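Local coordinates for protein Lpg2148(MvcA) (Legionella pneumophila subsp. pneumophila str. Philadelphia 1, PDB 6K11) that probably acts as a deamidase-type effector that removes ubiquitin from the host ubiquitin-conjugating enzyme UBE2N and so regulates its activity, at residues A[26-37]-A[365-376]. Numbering follows the deposited sequence.
Sequences VPAEVLGQMQAE and YRNRAKLAMTEH
His376 meets Gln33 with a ring face and Glu37 with a ring edge; the two partners are one turn apart on the facing helix. The Gln33 amide lies flat over one face of the imidazole, with the two planes 9° apart. Its CG adds a CH-pi contact 4.0 Å from the centroid of the His376 ring. At the ring edge, His376 NE2 donates to Glu37 OE2 at 2.7 Å; the oxygen accepts through its anti lone pair. This bond is somewhat bent. The carboxylate would probably favour a protonated imidazole. A water accepts from Gln33 NE2 and donates to Ala372 O, which would help to fix the turn of the amide.

Tyr365 closes the other end. Its CG lies anti to the backbone N (chi1 -175°), which carries the phenol along to the loop before helix 28-39. There Tyr365 OH donates to Val26 O at 2.6 Å. Ala28 CB sits over one ring face, 3.7 Å from Tyr365 CD1, and Leu31 CD2 touches the ring obliquely.

Between these ends the axes of segments 28-37 and 365-376 cross at -43° and approach to 7.0 Å. Small residues permit this. Gly32 CA comes within 3.3 Å of Ala369 O, and Met373 CA within 3.2 Å of Gly32 O, both as CA-H...O contacts. Ala369 and Ala372 pack as knobs into holes that both include Gly32. Ala28 helps to line both holes.

The contact is a close glycine- and alanine-lined helix crossing. It joins helix 28-39, near the start of the chain, to the C-terminal helix 358-381. The centre of the contact lies about 25 Å from the centre of the chain. Gln35 and the extended Met373 meet at its side, and both also touch Val60 of helix 49-64, which packs against the pair.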
loop_
_atom_site.group_PDB
_atom_site.type_symbol
_atom_site.label_atom_id
_atom_site.label_comp_id
_atom_site.label_asym_id
_atom_site.label_seq_id
_atom_site.Cartn_x
_atom_site.Cartn_y
_atom_site.Cartn_z
ATOM N N VAL A 26 13.534 12.946 -9.117
ATOM C CA VAL A 26 13.667 12.405 -10.480
ATOM C C VAL A 26 13.598 13.559 -11.478
ATOM O O VAL A 26 12.651 14.356 -11.417
ATOM C CB VAL A 26 12.575 11.377 -10.756
ATOM C CG1 VAL A 26 12.636 10.875 -12.207
ATOM C CG2 VAL A 26 12.692 10.211 -9.798
ATOM N N PRO A 27 14.554 13.692 -12.403
ATOM C CA PRO A 27 14.456 14.785 -13.378
ATOM C C PRO A 27 13.165 14.658 -14.172
ATOM O O PRO A 27 12.698 13.551 -14.443
ATOM C CB PRO A 27 15.708 14.605 -14.257
ATOM C CG PRO A 27 16.682 13.799 -13.366
ATOM C CD PRO A 27 15.766 12.871 -12.600
ATOM N N ALA A 28 12.562 15.807 -14.486
ATOM C CA ALA A 28 11.251 15.804 -15.137
ATOM C C ALA A 28 11.294 15.063 -16.467
ATOM O O ALA A 28 10.342 14.349 -16.819
ATOM C CB ALA A 28 10.762 17.235 -15.349
ATOM N N GLU A 29 12.372 15.239 -17.236
ATOM C CA GLU A 29 12.434 14.545 -18.520
ATOM C C GLU A 29 12.448 13.037 -18.327
ATOM O O GLU A 29 11.841 12.299 -19.113
ATOM C CB GLU A 29 13.645 15.002 -19.338
ATOM C CG GLU A 29 13.610 14.486 -20.791
ATOM C CD GLU A 29 14.804 14.953 -21.641
ATOM O OE1 GLU A 29 15.911 14.425 -21.459
ATOM O OE2 GLU A 29 14.631 15.854 -22.493
ATOM N N VAL A 30 13.123 12.560 -17.280
ATOM C CA VAL A 30 13.184 11.124 -17.008
ATOM C C VAL A 30 11.803 10.601 -16.616
ATOM O O VAL A 30 11.347 9.553 -17.102
ATOM C CB VAL A 30 14.232 10.846 -15.908
ATOM C CG1 VAL A 30 14.232 9.377 -15.497
ATOM C CG2 VAL A 30 15.621 11.277 -16.384
ATOM N N LEU A 31 11.124 11.324 -15.723
ATOM C CA LEU A 31 9.761 10.961 -15.335
ATOM C C LEU A 31 8.836 10.919 -16.548
ATOM O O LEU A 31 8.051 9.972 -16.720
ATOM C CB LEU A 31 9.239 11.957 -14.299
ATOM C CG LEU A 31 7.765 11.756 -13.935
ATOM C CD1 LEU A 31 7.617 10.406 -13.256
ATOM C CD2 LEU A 31 7.244 12.873 -13.019
ATOM N N GLY A 32 8.906 11.954 -17.389
ATOM C CA GLY A 32 8.053 12.001 -18.567
ATOM C C GLY A 32 8.318 10.859 -19.532
ATOM O O GLY A 32 7.383 10.256 -20.063
ATOM N N GLN A 33 9.595 10.549 -19.781
ATOM C CA GLN A 33 9.898 9.404 -20.641
ATOM C C GLN A 33 9.398 8.098 -20.029
ATOM O O GLN A 33 8.894 7.222 -20.743
ATOM C CB GLN A 33 11.410 9.330 -20.918
ATOM C CG GLN A 33 11.889 10.471 -21.805
ATOM C CD GLN A 33 13.179 10.130 -22.568
ATOM O OE1 GLN A 33 13.878 9.173 -22.240
ATOM N NE2 GLN A 33 13.487 10.921 -23.587
ATOM N N MET A 34 9.531 7.933 -18.711
ATOM C CA MET A 34 9.083 6.666 -18.133
ATOM C C MET A 34 7.556 6.559 -18.145
ATOM O O MET A 34 7.019 5.451 -18.295
ATOM C CB MET A 34 9.643 6.490 -16.717
ATOM C CG MET A 34 11.187 6.257 -16.647
ATOM S SD MET A 34 11.889 5.044 -17.844
ATOM C CE MET A 34 11.227 3.499 -17.242
ATOM N N GLN A 35 6.846 7.693 -18.021
ATOM C CA GLN A 35 5.388 7.696 -18.180
ATOM C C GLN A 35 4.990 7.269 -19.593
ATOM O O GLN A 35 4.086 6.447 -19.774
ATOM C CB GLN A 35 4.820 9.087 -17.861
ATOM C CG GLN A 35 4.855 9.453 -16.360
ATOM C CD GLN A 35 4.612 10.940 -16.064
ATOM O OE1 GLN A 35 4.874 11.825 -16.894
ATOM N NE2 GLN A 35 4.094 11.216 -14.865
ATOM N N ALA A 36 5.656 7.828 -20.611
ATOM C CA ALA A 36 5.404 7.407 -21.993
ATOM C C ALA A 36 5.586 5.902 -22.163
ATOM O O ALA A 36 4.711 5.214 -22.709
ATOM C CB ALA A 36 6.325 8.171 -22.948
ATOM N N GLU A 37 6.716 5.367 -21.688
ATOM C CA GLU A 37 7.001 3.947 -21.900
ATOM C C GLU A 37 6.000 3.058 -21.166
ATOM O O GLU A 37 5.639 1.985 -21.668
ATOM C CB GLU A 37 8.455 3.644 -21.499
ATOM C CG GLU A 37 9.474 4.312 -22.471
ATOM C CD GLU A 37 10.935 4.230 -22.026
ATOM O OE1 GLU A 37 11.286 3.328 -21.235
ATOM O OE2 GLU A 37 11.733 5.084 -22.478
ATOM N N TYR A 365 8.085 21.826 -13.348
ATOM C CA TYR A 365 8.373 20.396 -13.350
ATOM C C TYR A 365 7.285 19.611 -14.078
ATOM O O TYR A 365 7.578 18.730 -14.899
ATOM C CB TYR A 365 8.513 19.919 -11.906
ATOM C CG TYR A 365 8.923 18.481 -11.740
ATOM C CD1 TYR A 365 10.274 18.108 -11.798
ATOM C CD2 TYR A 365 7.979 17.498 -11.483
ATOM C CE1 TYR A 365 10.642 16.785 -11.633
ATOM C CE2 TYR A 365 8.342 16.185 -11.299
ATOM C CZ TYR A 365 9.678 15.833 -11.378
ATOM O OH TYR A 365 10.015 14.514 -11.209
ATOM N N ARG A 366 6.018 19.892 -13.751
ATOM C CA ARG A 366 4.904 19.227 -14.425
ATOM C C ARG A 366 4.924 19.486 -15.925
ATOM O O ARG A 366 4.673 18.574 -16.720
ATOM C CB ARG A 366 3.569 19.713 -13.856
ATOM C CG ARG A 366 3.204 19.187 -12.493
ATOM C CD ARG A 366 2.082 20.060 -11.927
ATOM N NE ARG A 366 1.448 19.406 -10.792
ATOM C CZ ARG A 366 0.498 19.951 -10.038
ATOM N NH1 ARG A 366 0.057 21.186 -10.284
ATOM N NH2 ARG A 366 -0.010 19.247 -9.036
ATOM N N ASN A 367 5.169 20.733 -16.328
ATOM C CA ASN A 367 5.118 21.064 -17.751
ATOM C C ASN A 367 6.244 20.369 -18.514
ATOM O O ASN A 367 6.044 19.907 -19.646
ATOM C CB ASN A 367 5.174 22.584 -17.950
ATOM C CG ASN A 367 3.916 23.295 -17.410
ATOM O OD1 ASN A 367 2.928 22.652 -17.077
ATOM N ND2 ASN A 367 3.968 24.611 -17.316
ATOM N N ARG A 368 7.425 20.251 -17.899
ATOM C CA ARG A 368 8.535 19.579 -18.564
ATOM C C ARG A 368 8.323 18.072 -18.624
ATOM O O ARG A 368 8.727 17.439 -19.600
ATOM C CB ARG A 368 9.864 19.912 -17.866
ATOM C CG ARG A 368 10.271 21.380 -18.012
ATOM C CD ARG A 368 11.263 21.833 -16.930
ATOM N NE ARG A 368 12.485 21.033 -16.905
ATOM C CZ ARG A 368 13.526 21.305 -16.122
ATOM N NH1 ARG A 368 13.483 22.357 -15.308
ATOM N NH2 ARG A 368 14.602 20.529 -16.148
ATOM N N ALA A 369 7.674 17.476 -17.614
ATOM C CA ALA A 369 7.371 16.046 -17.679
ATOM C C ALA A 369 6.345 15.752 -18.768
ATOM O O ALA A 369 6.446 14.739 -19.474
ATOM C CB ALA A 369 6.866 15.540 -16.321
ATOM N N LYS A 370 5.351 16.628 -18.921
ATOM C CA LYS A 370 4.347 16.434 -19.973
ATOM C C LYS A 370 4.972 16.545 -21.363
ATOM O O LYS A 370 4.700 15.725 -22.248
ATOM C CB LYS A 370 3.220 17.457 -19.802
ATOM C CG LYS A 370 2.114 17.378 -20.883
ATOM C CD LYS A 370 0.918 18.260 -20.490
ATOM C CE LYS A 370 -0.340 17.901 -21.286
ATOM N NZ LYS A 370 -1.542 18.689 -20.854
ATOM N N LEU A 371 5.798 17.566 -21.578
ATOM C CA LEU A 371 6.492 17.699 -22.852
ATOM C C LEU A 371 7.343 16.468 -23.149
ATOM O O LEU A 371 7.310 15.927 -24.262
ATOM C CB LEU A 371 7.345 18.962 -22.834
ATOM C CG LEU A 371 8.197 19.115 -24.088
ATOM C CD1 LEU A 371 7.285 19.411 -25.284
ATOM C CD2 LEU A 371 9.252 20.190 -23.908
ATOM N N ALA A 372 8.117 16.008 -22.163
ATOM C CA ALA A 372 8.964 14.835 -22.374
ATOM C C ALA A 372 8.128 13.599 -22.686
ATOM O O ALA A 372 8.477 12.797 -23.570
ATOM C CB ALA A 372 9.844 14.592 -21.147
ATOM N N MET A 373 7.029 13.417 -21.958
ATOM C CA MET A 373 6.138 12.292 -22.227
ATOM C C MET A 373 5.602 12.351 -23.654
ATOM O O MET A 373 5.612 11.343 -24.377
ATOM C CB MET A 373 4.984 12.280 -21.211
ATOM C CG MET A 373 4.016 11.101 -21.375
ATOM S SD MET A 373 2.569 11.099 -20.263
ATOM C CE MET A 373 1.651 9.718 -20.957
ATOM N N THR A 374 5.133 13.528 -24.079
ATOM C CA THR A 374 4.511 13.654 -25.396
ATOM C C THR A 374 5.529 13.419 -26.508
ATOM O O THR A 374 5.271 12.676 -27.463
ATOM C CB THR A 374 3.876 15.035 -25.546
ATOM O OG1 THR A 374 2.943 15.256 -24.476
ATOM C CG2 THR A 374 3.148 15.137 -26.875
ATOM N N GLU A 375 6.701 14.049 -26.400
ATOM C CA GLU A 375 7.716 13.880 -27.434
ATOM C C GLU A 375 8.216 12.438 -27.485
ATOM O O GLU A 375 8.425 11.884 -28.571
ATOM C CB GLU A 375 8.855 14.876 -27.201
ATOM C CG GLU A 375 8.377 16.331 -27.304
ATOM C CD GLU A 375 9.490 17.371 -27.188
ATOM O OE1 GLU A 375 9.293 18.515 -27.676
ATOM O OE2 GLU A 375 10.552 17.056 -26.598
ATOM N N HIS A 376 8.372 11.795 -26.322
ATOM C CA HIS A 376 8.839 10.412 -26.302
ATOM C C HIS A 376 7.805 9.473 -26.918
ATOM O O HIS A 376 8.155 8.548 -27.665
ATOM C CB HIS A 376 9.176 9.998 -24.865
ATOM C CG HIS A 376 10.104 8.824 -24.764
ATOM N ND1 HIS A 376 11.254 8.712 -25.523
ATOM C CD2 HIS A 376 10.049 7.706 -23.998
ATOM C CE1 HIS A 376 11.869 7.581 -25.220
ATOM N NE2 HIS A 376 11.161 6.952 -24.301
HETATM O O HOH W 1 14.708 17.189 -17.064
HETATM O O HOH W 2 11.372 12.808 -24.371
#